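Local coordinates for protein lectin (Pleurotus ostreatus, PDB 6KC2) that binds sugars through calcium ions, with a rhamnose held at each of two calcium sites in tandem beta-sandwich domains, at residues S96-T101 against N138-S143; V254-D259 against A306-T311. One frame throughout, in Å; residues are numbered along the deposited sequence.

Contact 1: S96-T101 against N138-S143; sequences SDDAHT and NLVANS. With CA (calcium ion), chain F; RAM (alpha-L-rhamnopyranose), chain G.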
ATOM      1  N   SER A  96      16.772  -0.363   0.473  1.00 24.79           N
ATOM      2  CA  SER A  96      17.893  -0.577   1.377  1.00 27.84           C
ATOM      3  C   SER A  96      19.064  -1.232   0.667  1.00 29.33           C
ATOM      4  O   SER A  96      18.907  -2.038  -0.258  1.00 27.90           O
ATOM      5  CB  SER A  96      17.514  -1.457   2.579  1.00 29.32           C
ATOM      6  OG  SER A  96      16.930  -2.685   2.145  1.00 28.83           O
ATOM      7  N   ASP A  97      20.243  -0.914   1.167  1.00 27.06           N
ATOM      8  CA  ASP A  97      21.466  -1.632   0.853  1.00 31.47           C
ATOM      9  C   ASP A  97      22.033  -2.027   2.211  1.00 28.35           C
ATOM     10  O   ASP A  97      22.631  -1.175   2.877  1.00 28.16           O
ATOM     11  CB  ASP A  97      22.419  -0.742   0.058  1.00 28.26           C
ATOM     12  CG  ASP A  97      23.758  -1.403  -0.207  1.00 29.62           C
ATOM     13  OD1 ASP A  97      24.039  -2.486   0.357  1.00 28.36           O
ATOM     14  OD2 ASP A  97      24.525  -0.831  -1.000  1.00 30.18           O
ATOM     15  N   ASP A  98      21.863  -3.294   2.627  1.00 29.51           N
ATOM     16  CA  ASP A  98      21.304  -4.399   1.819  1.00 28.67           C
ATOM     17  C   ASP A  98      19.870  -4.832   2.186  1.00 30.42           C
ATOM     18  O   ASP A  98      19.159  -5.374   1.347  1.00 33.11           O
ATOM     19  CB  ASP A  98      22.187  -5.652   1.940  1.00 28.62           C
ATOM     20  CG  ASP A  98      23.586  -5.454   1.396  1.00 33.95           C
ATOM     21  OD1 ASP A  98      23.778  -5.707   0.186  1.00 33.45           O
ATOM     22  OD2 ASP A  98      24.498  -5.067   2.181  1.00 30.91           O
ATOM     23  N   ALA A  99      19.459  -4.640   3.442  1.00 28.38           N
ATOM     24  CA  ALA A  99      18.189  -5.186   3.914  1.00 33.29           C
ATOM     25  C   ALA A  99      17.640  -4.303   5.026  1.00 30.96           C
ATOM     26  O   ALA A  99      18.381  -3.562   5.679  1.00 30.28           O
ATOM     27  CB  ALA A  99      18.347  -6.642   4.415  1.00 30.54           C
ATOM     28  N   HIS A 100      16.329  -4.406   5.258  1.00 28.86           N
ATOM     29  CA  HIS A 100      15.698  -3.542   6.250  1.00 28.60           C
ATOM     30  C   HIS A 100      14.538  -4.254   6.932  1.00 31.21           C
ATOM     31  O   HIS A 100      13.905  -5.147   6.358  1.00 30.87           O
ATOM     32  CB  HIS A 100      15.188  -2.246   5.613  1.00 26.21           C
ATOM     33  CG  HIS A 100      14.135  -2.473   4.580  1.00 27.12           C
ATOM     34  ND1 HIS A 100      14.421  -2.557   3.234  1.00 29.15           N
ATOM     35  CD2 HIS A 100      12.798  -2.673   4.695  1.00 29.15           C
ATOM     36  CE1 HIS A 100      13.304  -2.786   2.560  1.00 28.68           C
ATOM     37  NE2 HIS A 100      12.303  -2.857   3.422  1.00 29.70           N
ATOM     38  N   THR A 101      14.260  -3.822   8.162  1.00 29.56           N
ATOM     39  CA  THR A 101      13.020  -4.131   8.863  1.00 31.28           C
ATOM     40  C   THR A 101      12.411  -2.812   9.308  1.00 30.59           C
ATOM     41  O   THR A 101      13.090  -1.995   9.939  1.00 30.82           O
ATOM     42  CB  THR A 101      13.258  -5.043  10.073  1.00 32.31           C
ATOM     43  OG1 THR A 101      14.079  -6.146   9.684  1.00 33.72           O
ATOM     44  CG2 THR A 101      11.937  -5.559  10.641  1.00 30.26           C
ATOM     45  N   ASN A 138      23.908  -4.044   6.563  1.00 32.21           N
ATOM     46  CA  ASN A 138      24.894  -4.218   5.506  1.00 31.54           C
ATOM     47  C   ASN A 138      25.358  -5.675   5.517  1.00 36.57           C
ATOM     48  O   ASN A 138      25.834  -6.168   6.548  1.00 32.65           O
ATOM     49  CB  ASN A 138      26.072  -3.271   5.712  1.00 29.48           C
ATOM     50  CG  ASN A 138      27.004  -3.258   4.528  1.00 31.91           C
ATOM     51  OD1 ASN A 138      26.594  -3.571   3.409  1.00 29.83           O
ATOM     52  ND2 ASN A 138      28.269  -2.897   4.761  1.00 29.15           N
ATOM     53  N   LEU A 139      25.224  -6.368   4.383  1.00 32.69           N
ATOM     54  CA  LEU A 139      25.467  -7.805   4.362  1.00 37.95           C
ATOM     55  C   LEU A 139      26.717  -8.204   3.589  1.00 36.41           C
ATOM     56  O   LEU A 139      27.064  -9.385   3.584  1.00 41.42           O
ATOM     57  CB  LEU A 139      24.241  -8.549   3.791  1.00 31.07           C
ATOM     58  CG  LEU A 139      22.956  -8.461   4.633  1.00 38.17           C
ATOM     59  CD1 LEU A 139      21.760  -9.084   3.909  1.00 37.45           C
ATOM     60  CD2 LEU A 139      23.139  -9.118   6.002  1.00 37.80           C
ATOM     61  N   VAL A 140      27.401  -7.268   2.938  1.00 35.36           N
ATOM     62  CA  VAL A 140      28.619  -7.560   2.188  1.00 34.53           C
ATOM     63  C   VAL A 140      29.733  -6.679   2.734  1.00 34.50           C
ATOM     64  O   VAL A 140      29.558  -5.461   2.864  1.00 37.02           O
ATOM     65  CB  VAL A 140      28.415  -7.332   0.680  1.00 36.29           C
ATOM     66  CG1 VAL A 140      29.696  -7.588  -0.081  1.00 34.21           C
ATOM     67  CG2 VAL A 140      27.310  -8.227   0.171  1.00 33.23           C
ATOM     68  N   ALA A 141      30.872  -7.288   3.066  1.00 32.13           N
ATOM     69  CA  ALA A 141      31.978  -6.527   3.635  1.00 37.75           C
ATOM     70  C   ALA A 141      32.555  -5.556   2.606  1.00 33.74           C
ATOM     71  O   ALA A 141      32.519  -5.807   1.400  1.00 31.05           O
ATOM     72  CB  ALA A 141      33.071  -7.468   4.145  1.00 35.03           C
ATOM     73  N   ASN A 142      33.069  -4.420   3.095  1.00 33.12           N
ATOM     74  CA  ASN A 142      33.696  -3.396   2.256  1.00 33.09           C
ATOM     75  C   ASN A 142      32.737  -2.796   1.231  1.00 30.59           C
ATOM     76  O   ASN A 142      33.184  -2.309   0.185  1.00 27.81           O
ATOM     77  CB  ASN A 142      34.923  -3.940   1.504  1.00 32.44           C
ATOM     78  CG  ASN A 142      35.940  -4.559   2.425  1.00 40.44           C
ATOM     79  OD1 ASN A 142      36.315  -3.970   3.445  1.00 39.11           O
ATOM     80  ND2 ASN A 142      36.389  -5.764   2.082  1.00 35.34           N
ATOM     81  N   SER A 143      31.436  -2.821   1.490  1.00 27.03           N
ATOM     82  CA  SER A 143      30.452  -2.385   0.513  1.00 30.93           C
ATOM     83  C   SER A 143      29.635  -1.222   1.068  1.00 29.36           C
ATOM     84  O   SER A 143      29.576  -1.015   2.284  1.00 25.54           O
ATOM     85  CB  SER A 143      29.514  -3.542   0.127  1.00 29.36           C
ATOM     86  OG  SER A 143      28.588  -3.791   1.166  1.00 29.11           O
TER
HETATM   87 CA    CA F 408      26.120  -3.336   1.127  1.00 28.66          CA
HETATM   88  C1  RAM G 409      26.878  -5.516  -4.070  1.00 49.21           C
HETATM   89  C2  RAM G 409      26.253  -5.927  -2.735  1.00 45.60           C
HETATM   90  C3  RAM G 409      26.637  -4.899  -1.679  1.00 34.90           C
HETATM   91  C4  RAM G 409      26.133  -3.535  -2.123  1.00 33.49           C
HETATM   92  C5  RAM G 409      26.636  -3.208  -3.532  1.00 33.74           C
HETATM   93  C6  RAM G 409      26.023  -1.917  -4.056  1.00 35.25           C
HETATM   94  O1  RAM G 409      28.314  -5.487  -3.967  1.00 47.37           O
HETATM   95  O2  RAM G 409      24.840  -5.947  -2.848  1.00 48.12           O
HETATM   96  O3  RAM G 409      26.067  -5.256  -0.446  1.00 32.73           O
HETATM   97  O4  RAM G 409      26.550  -2.564  -1.190  1.00 32.51           O
HETATM   98  O5  RAM G 409      26.312  -4.253  -4.438  1.00 46.22           O

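Contact 2: V254-D259 against A306-T311; sequences VLIAAD and AGVIAT. With CA (calcium ion), chain E; RAM (alpha-L-rhamnopyranose), chain H.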
ATOM      1  N   VAL A 254      -7.114   0.459  -3.194  1.00 28.86           N
ATOM      2  CA  VAL A 254      -7.779  -0.426  -4.144  1.00 30.61           C
ATOM      3  C   VAL A 254      -7.093  -0.296  -5.492  1.00 27.83           C
ATOM      4  O   VAL A 254      -6.848   0.821  -5.960  1.00 28.74           O
ATOM      5  CB  VAL A 254      -9.278  -0.094  -4.273  1.00 28.80           C
ATOM      6  CG1 VAL A 254      -9.965  -1.095  -5.215  1.00 24.42           C
ATOM      7  CG2 VAL A 254      -9.932  -0.093  -2.910  1.00 28.52           C
ATOM      8  N   LEU A 255      -6.795  -1.433  -6.114  1.00 25.33           N
ATOM      9  CA  LEU A 255      -6.271  -1.493  -7.473  1.00 25.50           C
ATOM     10  C   LEU A 255      -7.233  -2.342  -8.292  1.00 26.71           C
ATOM     11  O   LEU A 255      -7.564  -3.458  -7.883  1.00 26.52           O
ATOM     12  CB  LEU A 255      -4.864  -2.100  -7.495  1.00 24.33           C
ATOM     13  CG  LEU A 255      -4.224  -2.262  -8.886  1.00 24.26           C
ATOM     14  CD1 LEU A 255      -3.956  -0.897  -9.531  1.00 25.54           C
ATOM     15  CD2 LEU A 255      -2.941  -3.085  -8.776  1.00 23.41           C
ATOM     16  N   ILE A 256      -7.695  -1.825  -9.431  1.00 25.68           N
ATOM     17  CA  ILE A 256      -8.804  -2.481 -10.115  1.00 25.92           C
ATOM     18  C   ILE A 256      -8.724  -2.249 -11.623  1.00 26.73           C
ATOM     19  O   ILE A 256      -8.363  -1.165 -12.087  1.00 24.30           O
ATOM     20  CB  ILE A 256     -10.155  -1.983  -9.553  1.00 26.30           C
ATOM     21  CG1 ILE A 256     -11.338  -2.627 -10.319  1.00 27.22           C
ATOM     22  CG2 ILE A 256     -10.184  -0.451  -9.558  1.00 23.62           C
ATOM     23  CD1 ILE A 256     -12.677  -2.606  -9.562  1.00 29.31           C
ATOM     24  N   ALA A 257      -9.122  -3.269 -12.382  1.00 25.56           N
ATOM     25  CA  ALA A 257      -9.246  -3.180 -13.831  1.00 27.61           C
ATOM     26  C   ALA A 257     -10.341  -4.145 -14.265  1.00 26.84           C
ATOM     27  O   ALA A 257     -10.564  -5.178 -13.619  1.00 26.47           O
ATOM     28  CB  ALA A 257      -7.912  -3.511 -14.536  1.00 25.32           C
ATOM     29  N   ALA A 258     -11.015  -3.818 -15.370  1.00 23.76           N
ATOM     30  CA  ALA A 258     -12.087  -4.679 -15.851  1.00 30.13           C
ATOM     31  C   ALA A 258     -12.064  -4.792 -17.369  1.00 32.55           C
ATOM     32  O   ALA A 258     -11.845  -3.803 -18.080  1.00 26.67           O
ATOM     33  CB  ALA A 258     -13.465  -4.176 -15.399  1.00 27.73           C
ATOM     34  N   ASP A 259     -12.314  -5.999 -17.872  1.00 31.28           N
ATOM     35  CA  ASP A 259     -12.412  -6.111 -19.311  1.00 31.66           C
ATOM     36  C   ASP A 259     -13.724  -5.478 -19.702  1.00 40.36           C
ATOM     37  O   ASP A 259     -14.806  -6.055 -19.509  1.00 30.85           O
ATOM     38  CB  ASP A 259     -12.303  -7.528 -19.857  1.00 35.30           C
ATOM     39  CG  ASP A 259     -12.439  -7.563 -21.403  1.00 36.50           C
ATOM     40  OD1 ASP A 259     -13.111  -6.686 -21.989  1.00 35.05           O
ATOM     41  OD2 ASP A 259     -11.814  -8.433 -22.045  1.00 38.04           O
ATOM     42  N   ALA A 306     -14.601 -11.276 -20.941  1.00 37.11           N
ATOM     43  CA  ALA A 306     -14.931 -10.342 -19.873  1.00 33.48           C
ATOM     44  C   ALA A 306     -14.280 -10.798 -18.572  1.00 34.06           C
ATOM     45  O   ALA A 306     -14.037 -11.994 -18.360  1.00 30.59           O
ATOM     46  CB  ALA A 306     -16.456 -10.201 -19.687  1.00 28.27           C
ATOM     47  N   GLY A 307     -14.012  -9.828 -17.704  1.00 30.77           N
ATOM     48  CA  GLY A 307     -13.455 -10.117 -16.391  1.00 29.25           C
ATOM     49  C   GLY A 307     -13.238  -8.822 -15.635  1.00 29.70           C
ATOM     50  O   GLY A 307     -13.107  -7.743 -16.222  1.00 25.72           O
ATOM     51  N   VAL A 308     -13.236  -8.942 -14.311  1.00 27.67           N
ATOM     52  CA  VAL A 308     -12.815  -7.844 -13.455  1.00 25.77           C
ATOM     53  C   VAL A 308     -11.810  -8.408 -12.463  1.00 27.30           C
ATOM     54  O   VAL A 308     -11.917  -9.570 -12.055  1.00 25.43           O
ATOM     55  CB  VAL A 308     -14.003  -7.154 -12.742  1.00 26.69           C
ATOM     56  CG1 VAL A 308     -14.760  -8.149 -11.868  1.00 28.04           C
ATOM     57  CG2 VAL A 308     -13.501  -5.951 -11.913  1.00 20.20           C
ATOM     58  N   ILE A 309     -10.799  -7.607 -12.121  1.00 25.08           N
ATOM     59  CA  ILE A 309      -9.728  -8.053 -11.241  1.00 27.04           C
ATOM     60  C   ILE A 309      -9.405  -6.914 -10.294  1.00 24.69           C
ATOM     61  O   ILE A 309      -9.417  -5.746 -10.694  1.00 24.03           O
ATOM     62  CB  ILE A 309      -8.474  -8.503 -12.030  1.00 23.24           C
ATOM     63  CG1 ILE A 309      -7.440  -9.135 -11.087  1.00 25.92           C
ATOM     64  CG2 ILE A 309      -7.876  -7.348 -12.862  1.00 21.72           C
ATOM     65  CD1 ILE A 309      -6.319  -9.908 -11.823  1.00 29.33           C
ATOM     66  N   ALA A 310      -9.141  -7.248  -9.028  1.00 24.77           N
ATOM     67  CA  ALA A 310      -8.832  -6.203  -8.058  1.00 27.84           C
ATOM     68  C   ALA A 310      -8.030  -6.777  -6.904  1.00 26.28           C
ATOM     69  O   ALA A 310      -8.082  -7.976  -6.607  1.00 27.68           O
ATOM     70  CB  ALA A 310     -10.092  -5.501  -7.517  1.00 20.34           C
ATOM     71  N   THR A 311      -7.293  -5.881  -6.254  1.00 24.24           N
ATOM     72  CA  THR A 311      -6.514  -6.167  -5.060  1.00 24.68           C
ATOM     73  C   THR A 311      -6.812  -5.041  -4.086  1.00 25.55           C
ATOM     74  O   THR A 311      -6.790  -3.869  -4.479  1.00 25.31           O
ATOM     75  CB  THR A 311      -5.006  -6.241  -5.393  1.00 27.16           C
ATOM     76  OG1 THR A 311      -4.784  -7.273  -6.375  1.00 28.94           O
ATOM     77  CG2 THR A 311      -4.157  -6.550  -4.147  1.00 25.12           C
TER
HETATM   78 CA    CA E 407     -14.986  -7.614 -23.573  1.00 35.91          CA
HETATM   79  C1  RAM H 410     -11.405  -6.928 -27.978  1.00 52.73           C
HETATM   80  C2  RAM H 410     -12.352  -6.024 -27.187  1.00 50.29           C
HETATM   81  C3  RAM H 410     -13.058  -6.819 -26.090  1.00 48.55           C
HETATM   82  C4  RAM H 410     -12.031  -7.598 -25.259  1.00 45.74           C
HETATM   83  C5  RAM H 410     -11.039  -8.366 -26.160  1.00 49.02           C
HETATM   84  C6  RAM H 410      -9.953  -9.092 -25.366  1.00 39.05           C
HETATM   85  O1  RAM H 410     -12.125  -7.969 -28.629  1.00 54.59           O
HETATM   86  O2  RAM H 410     -11.615  -4.973 -26.599  1.00 51.67           O
HETATM   87  O3  RAM H 410     -13.847  -5.969 -25.269  1.00 46.12           O
HETATM   88  O4  RAM H 410     -12.725  -8.522 -24.454  1.00 41.02           O
HETATM   89  O5  RAM H 410     -10.443  -7.475 -27.087  1.00 54.02           O

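Contact 1: S96-T101 against N138-S143
Asp98 reaches across to the loop 138-143 with its carboxylate, and OD2 takes the backbone N-H of Leu139 in a nearly straight bond (N to OD2 2.7 Å, 178° at the hydrogen). The N-H arrives tilted 45° out of the carboxylate plane, while the same oxygen binds the calcium ion at 2.6 Å. Asn138 comes to the metal with CG anti to its backbone N (chi1 -171°), which brings OD1 within 2.3 Å of the calcium; its ND2 is held by Ile69 O and, weakly, by Ser143 O. Asp97 adds OD1, and its other oxygen, OD2, accepts a bond from Trp204. A cis peptide joins the two aspartates and probably helps turn both carboxylates to one ion. This cis Asp-Asp pair, with an asparagine and a following loop, resembles the calcium site of PA14-type lectins. Ser143 OG joins them from the far end of a type II turn, 2.5 Å from the metal and hydrogen-bonded to Val140 O, and Pro144 O is a further ligand. O3 and O4 of the rhamnose bind the same calcium, and O2 donates to Asp98 OD1 at 3.2 Å. Val140 CG2 lies against the sugar, 3.3 Å from O3. To one side of the site, Leu139 CD1 rests 4.2 Å from Ala99 CB.

Contact 2: V254-D259 against A306-T311
Leu255 and Thr311 exchange a pair of backbone hydrogen bonds, N to O 2.9 Å each way, and two residues further along, Ala257 and Ile309 exchange a similar pair. The strands so joined, 254-259 and 307-311, run antiparallel with their axes 4.6 Å apart at closest approach and their directions at 172°. At the non-hydrogen-bonded pair between them, Ile256 and Ala310, alpha carbons lean on carbonyl oxygens, as where Ala310 CA lies 3.0 Å from Leu255 O.

Apolar contacts divide between the two faces. On the one bearing Ile256, Ala258, Val308 and Ala310, the side chains of Ile256 and Val308 cross obliquely, CD1 to CG2 4.2 Å. Val308 CG2, anti to its backbone N, also reaches Ala258 CB at 3.9 Å, and Ile256 CB meets Ala310 CB. On the reverse face Ala257 CB touches Ile309 CG2.

Among the polar side chains, Thr311 OG1 is hydrogen-bonded to Ser218 OG and Pro214 O, and the metal contacts gather at Asp259. Its CG stands anti to the backbone N (chi1 179°), carrying the carboxylate to the metal, where OD1 binds calcium at 2.6 Å and OD2 accepts a bond from Trp364 NE1. Asp260, Asn301, Gly303 and Pro305 supply the other protein ligands, and rhamnose O3 and O4 complete the shell. A buried antiparallel strand pair thus delivers the first aspartate of a calcium-dependent sugar site resembling that of PA14-type lectins.

How the contacts relate
Contact 1 closes before contact 2 opens, and the two lie on opposite sides of the chain's centre, about 37 Å apart between centres and about 18 Å between nearest atoms. They share no sheet. Contact 1 sits where strands 87-96 and 99-104, of different sheets, meet the loop between strands 129-138 and 146-155; contact 2 pairs strands 249-259 and 307-316, neighbours in another sheet. Asp97 and Asp98 appear to correspond to Asp259 and Asp260, and Asn138 to Asn301, consistent with two related domains in tandem. Each holds its own calcium and rhamnose, consistent with a lectin that can bind two sugars at separate sites.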